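Local coordinates for protein predicted phosphatase, HAD family (Clostridium acetobutylicum, PDB 3MC1) that is a predicted phosphatase of the haloacid dehalogenase superfamily, probably hydrolysing phosphate esters with the help of a metal ion at its active site, at residues 7-19 with 87-99. Sequence-based numbering, arbitrary orientation.
With NA (sodium ion), chain C.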
loop_
_atom_site.group_PDB
_atom_site.type_symbol
_atom_site.label_atom_id
_atom_site.label_comp_id
_atom_site.label_asym_id
_atom_site.label_seq_id
_atom_site.Cartn_x
_atom_site.Cartn_y
_atom_site.Cartn_z
ATOM N N VAL A 7 0.965 14.489 -2.368
ATOM C CA VAL A 7 1.800 13.307 -2.421
ATOM C C VAL A 7 0.978 12.142 -1.848
ATOM O O VAL A 7 0.644 12.135 -0.660
ATOM C CB VAL A 7 3.076 13.481 -1.568
ATOM C CG1 VAL A 7 3.953 12.246 -1.706
ATOM C CG2 VAL A 7 3.861 14.749 -1.992
ATOM N N LEU A 8 0.627 11.186 -2.706
ATOM C CA LEU A 8 -0.124 9.999 -2.285
ATOM C C LEU A 8 0.863 8.856 -2.016
ATOM O O LEU A 8 1.826 8.668 -2.752
ATOM C CB LEU A 8 -1.126 9.582 -3.368
ATOM C CG LEU A 8 -2.475 10.319 -3.404
ATOM C CD1 LEU A 8 -2.265 11.811 -3.661
ATOM C CD2 LEU A 8 -3.375 9.700 -4.482
ATOM N N PHE A 9 0.613 8.103 -0.948
ATOM C CA PHE A 9 1.471 6.994 -0.541
ATOM C C PHE A 9 0.652 5.725 -0.367
ATOM O O PHE A 9 -0.494 5.779 0.096
ATOM C CB PHE A 9 2.096 7.248 0.840
ATOM C CG PHE A 9 3.083 8.395 0.903
ATOM C CD1 PHE A 9 4.450 8.161 0.786
ATOM C CD2 PHE A 9 2.646 9.692 1.170
ATOM C CE1 PHE A 9 5.373 9.211 0.946
ATOM C CE2 PHE A 9 3.552 10.742 1.328
ATOM C CZ PHE A 9 4.917 10.502 1.220
ATOM N N ASP A 10 1.234 4.586 -0.720
ATOM C CA ASP A 10 0.550 3.330 -0.446
ATOM C C ASP A 10 0.960 3.100 1.009
ATOM O O ASP A 10 1.799 3.844 1.535
ATOM C CB ASP A 10 1.058 2.194 -1.329
ATOM C CG ASP A 10 0.320 0.889 -1.063
ATOM O OD1 ASP A 10 -0.909 0.938 -0.811
ATOM O OD2 ASP A 10 0.964 -0.181 -1.102
ATOM N N LEU A 11 0.386 2.098 1.671
ATOM C CA LEU A 11 0.707 1.841 3.072
ATOM C C LEU A 11 1.735 0.727 3.278
ATOM O O LEU A 11 2.879 0.993 3.634
ATOM C CB LEU A 11 -0.585 1.522 3.849
ATOM C CG LEU A 11 -0.503 1.206 5.349
ATOM C CD1 LEU A 11 0.385 2.197 6.104
ATOM C CD2 LEU A 11 -1.915 1.251 5.928
ATOM N N ASP A 12 1.311 -0.517 3.066
ATOM C CA ASP A 12 2.185 -1.678 3.219
ATOM C C ASP A 12 3.340 -1.632 2.220
ATOM O O ASP A 12 3.121 -1.454 1.030
ATOM C CB ASP A 12 1.396 -2.982 2.998
ATOM C CG ASP A 12 0.257 -3.161 3.991
ATOM O OD1 ASP A 12 0.481 -2.967 5.208
ATOM O OD2 ASP A 12 -0.862 -3.502 3.554
ATOM N N GLY A 13 4.565 -1.803 2.709
ATOM C CA GLY A 13 5.719 -1.797 1.824
ATOM C C GLY A 13 6.253 -0.427 1.431
ATOM O O GLY A 13 7.260 -0.327 0.724
ATOM N N THR A 14 5.580 0.630 1.866
ATOM C CA THR A 14 6.014 1.984 1.552
ATOM C C THR A 14 6.191 2.760 2.847
ATOM O O THR A 14 7.236 3.379 3.078
ATOM C CB THR A 14 4.990 2.710 0.659
ATOM O OG1 THR A 14 4.925 2.060 -0.615
ATOM C CG2 THR A 14 5.403 4.159 0.453
ATOM N N LEU A 15 5.168 2.729 3.696
ATOM C CA LEU A 15 5.244 3.425 4.971
ATOM C C LEU A 15 5.576 2.449 6.097
ATOM O O LEU A 15 6.337 2.773 7.016
ATOM C CB LEU A 15 3.922 4.137 5.268
ATOM C CG LEU A 15 3.509 5.267 4.321
ATOM C CD1 LEU A 15 2.132 5.787 4.705
ATOM C CD2 LEU A 15 4.550 6.390 4.379
ATOM N N THR A 16 5.028 1.242 6.010
ATOM C CA THR A 16 5.246 0.238 7.050
ATOM C C THR A 16 5.740 -1.107 6.516
ATOM O O THR A 16 5.337 -1.545 5.444
ATOM C CB THR A 16 3.927 -0.031 7.828
ATOM O OG1 THR A 16 2.914 -0.460 6.906
ATOM C CG2 THR A 16 3.443 1.228 8.509
ATOM N N ASP A 17 6.630 -1.740 7.276
ATOM C CA ASP A 17 7.154 -3.067 6.953
ATOM C C ASP A 17 6.165 -3.976 7.677
ATOM O O ASP A 17 6.366 -4.329 8.843
ATOM C CB ASP A 17 8.554 -3.251 7.544
ATOM C CG ASP A 17 9.166 -4.593 7.194
ATOM O OD1 ASP A 17 8.477 -5.433 6.565
ATOM O OD2 ASP A 17 10.343 -4.806 7.552
ATOM N N SER A 18 5.090 -4.336 6.986
ATOM C CA SER A 18 4.026 -5.147 7.573
ATOM C C SER A 18 4.002 -6.629 7.228
ATOM O O SER A 18 3.036 -7.323 7.547
ATOM C CB SER A 18 2.682 -4.534 7.185
ATOM O OG SER A 18 2.714 -4.080 5.839
ATOM N N ALA A 19 5.058 -7.109 6.586
ATOM C CA ALA A 19 5.137 -8.499 6.158
ATOM C C ALA A 19 4.809 -9.555 7.219
ATOM O O ALA A 19 4.067 -10.498 6.941
ATOM C CB ALA A 19 6.511 -8.769 5.573
ATOM N N VAL A 87 7.217 0.611 11.329
ATOM C CA VAL A 87 7.304 1.740 10.404
ATOM C C VAL A 87 8.731 1.713 9.863
ATOM O O VAL A 87 9.670 1.486 10.627
ATOM C CB VAL A 87 7.055 3.079 11.131
ATOM C CG1 VAL A 87 7.322 4.246 10.192
ATOM C CG2 VAL A 87 5.621 3.132 11.626
ATOM N N TYR A 88 8.905 1.910 8.555
ATOM C CA TYR A 88 10.246 1.898 7.980
ATOM C C TYR A 88 11.051 3.052 8.560
ATOM O O TYR A 88 10.509 4.138 8.779
ATOM C CB TYR A 88 10.197 2.039 6.450
ATOM C CG TYR A 88 9.780 0.792 5.697
ATOM C CD1 TYR A 88 10.637 -0.305 5.583
ATOM C CD2 TYR A 88 8.527 0.713 5.088
ATOM C CE1 TYR A 88 10.251 -1.450 4.879
ATOM C CE2 TYR A 88 8.136 -0.419 4.386
ATOM C CZ TYR A 88 8.994 -1.497 4.286
ATOM O OH TYR A 88 8.572 -2.627 3.617
ATOM N N ASP A 89 12.336 2.812 8.820
ATOM C CA ASP A 89 13.194 3.860 9.363
ATOM C C ASP A 89 13.200 5.069 8.422
ATOM O O ASP A 89 13.232 4.923 7.193
ATOM C CB ASP A 89 14.636 3.362 9.531
ATOM C CG ASP A 89 14.759 2.256 10.561
ATOM O OD1 ASP A 89 14.128 2.367 11.636
ATOM O OD2 ASP A 89 15.500 1.282 10.300
ATOM N N GLY A 90 13.163 6.258 9.009
ATOM C CA GLY A 90 13.190 7.473 8.220
ATOM C C GLY A 90 11.843 7.972 7.742
ATOM O O GLY A 90 11.717 9.142 7.392
ATOM N N ILE A 91 10.827 7.111 7.748
ATOM C CA ILE A 91 9.509 7.519 7.271
ATOM C C ILE A 91 8.872 8.688 8.014
ATOM O O ILE A 91 8.420 9.637 7.385
ATOM C CB ILE A 91 8.505 6.333 7.249
ATOM C CG1 ILE A 91 8.794 5.425 6.046
ATOM C CG2 ILE A 91 7.071 6.867 7.182
ATOM C CD1 ILE A 91 8.650 6.111 4.694
ATOM N N GLU A 92 8.804 8.636 9.337
ATOM C CA GLU A 92 8.203 9.761 10.039
ATOM C C GLU A 92 8.983 11.051 9.767
ATOM O O GLU A 92 8.387 12.113 9.592
ATOM C CB GLU A 92 8.120 9.498 11.545
ATOM C CG GLU A 92 7.623 10.699 12.323
ATOM C CD GLU A 92 7.121 10.334 13.709
ATOM O OE1 GLU A 92 7.529 9.279 14.241
ATOM O OE2 GLU A 92 6.332 11.116 14.272
ATOM N N ALA A 93 10.310 10.955 9.731
ATOM C CA ALA A 93 11.150 12.120 9.445
ATOM C C ALA A 93 10.745 12.677 8.068
ATOM O O ALA A 93 10.593 13.888 7.887
ATOM C CB ALA A 93 12.602 11.711 9.438
ATOM N N LEU A 94 10.554 11.777 7.110
ATOM C CA LEU A 94 10.142 12.151 5.757
ATOM C C LEU A 94 8.814 12.906 5.770
ATOM O O LEU A 94 8.713 14.008 5.219
ATOM C CB LEU A 94 10.009 10.896 4.872
ATOM C CG LEU A 94 9.410 11.132 3.471
ATOM C CD1 LEU A 94 10.335 12.041 2.657
ATOM C CD2 LEU A 94 9.207 9.813 2.758
ATOM N N LEU A 95 7.803 12.310 6.404
ATOM C CA LEU A 95 6.474 12.912 6.494
ATOM C C LEU A 95 6.514 14.293 7.128
ATOM O O LEU A 95 5.850 15.218 6.652
ATOM C CB LEU A 95 5.544 12.018 7.312
ATOM C CG LEU A 95 5.329 10.605 6.767
ATOM C CD1 LEU A 95 4.441 9.803 7.728
ATOM C CD2 LEU A 95 4.683 10.698 5.399
ATOM N N SER A 96 7.272 14.425 8.213
ATOM C CA SER A 96 7.376 15.712 8.895
ATOM C C SER A 96 7.980 16.740 7.936
ATOM O O SER A 96 7.415 17.812 7.736
ATOM C CB SER A 96 8.256 15.592 10.142
ATOM O OG SER A 96 8.256 16.802 10.881
ATOM N N SER A 97 9.122 16.397 7.342
ATOM C CA SER A 97 9.806 17.290 6.405
ATOM C C SER A 97 8.886 17.741 5.267
ATOM O O SER A 97 8.844 18.925 4.924
ATOM C CB SER A 97 11.043 16.598 5.826
ATOM O OG SER A 97 11.731 17.449 4.914
ATOM N N LEU A 98 8.137 16.804 4.691
ATOM C CA LEU A 98 7.243 17.145 3.590
ATOM C C LEU A 98 6.133 18.115 3.986
ATOM O O LEU A 98 5.835 19.045 3.242
ATOM C CB LEU A 98 6.632 15.875 2.977
ATOM C CG LEU A 98 7.595 14.857 2.361
ATOM C CD1 LEU A 98 6.786 13.710 1.748
ATOM C CD2 LEU A 98 8.472 15.529 1.303
ATOM N N LYS A 99 5.508 17.909 5.141
ATOM C CA LYS A 99 4.447 18.819 5.558
ATOM C C LYS A 99 5.028 20.197 5.854
ATOM O O LYS A 99 4.347 21.210 5.716
ATOM C CB LYS A 99 3.705 18.300 6.796
ATOM C CG LYS A 99 2.701 17.200 6.504
ATOM C CD LYS A 99 1.628 17.117 7.589
ATOM C CE LYS A 99 0.673 18.307 7.529
ATOM N NZ LYS A 99 -0.390 18.260 8.589
HETATM NA NA NA C . 2.536 -1.590 -1.135
HETATM O O HOH W 1 3.492 -3.729 -0.751
HETATM O O HOH W 2 1.518 -1.992 -3.056
#
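Tyr88 lies against the loop that follows strand 7-9, with Gly13 CA in the plane of its ring, 3.5 Å from Tyr88 OH. Asp17 covers one face: its CB forms a CH-pi contact 4.0 Å from the centroid of the Tyr88 ring, and a chi1 of -178°, with CG anti to the backbone N, sets the carboxylate almost parallel to the ring plane. Tyr187 adds an edge-to-face partner to the same aromatic group.

One backbone hydrogen bond joins the segments, from Tyr88 N to Leu15 O (3.1 Å, 167° at the hydrogen), as part of the single bridge that pairs Thr16 with Val87.

Apolar contacts continue along helix 91-99. The side chains of Leu15 and Ile91 run nearly perpendicular to each other, Leu15 CD2 resting 3.8 Å from Ile91 CG2. Toward the strand, Leu98 CD1 meets Phe9 CZ at the ring edge (3.8 Å), while Leu94 CD2 and Leu95 CD2 approach obliquely.

The same loop carries the sodium site: Asp10 OD2 (2.1 Å from the ion) and Asp12 O (2.2 Å) bind it with two waters and Asp167. Ser18 OG donates to Asp12 OD1 from above the carboxylate plane. Asp10, Asp12 and Thr14, just after strand 7-9, fit the DxDx(T/V) signature, consistent with the active-site loop of a HAD-type Rossmann-like fold, in which strand and loop pack on helix 91-99 flanking the parallel sheet.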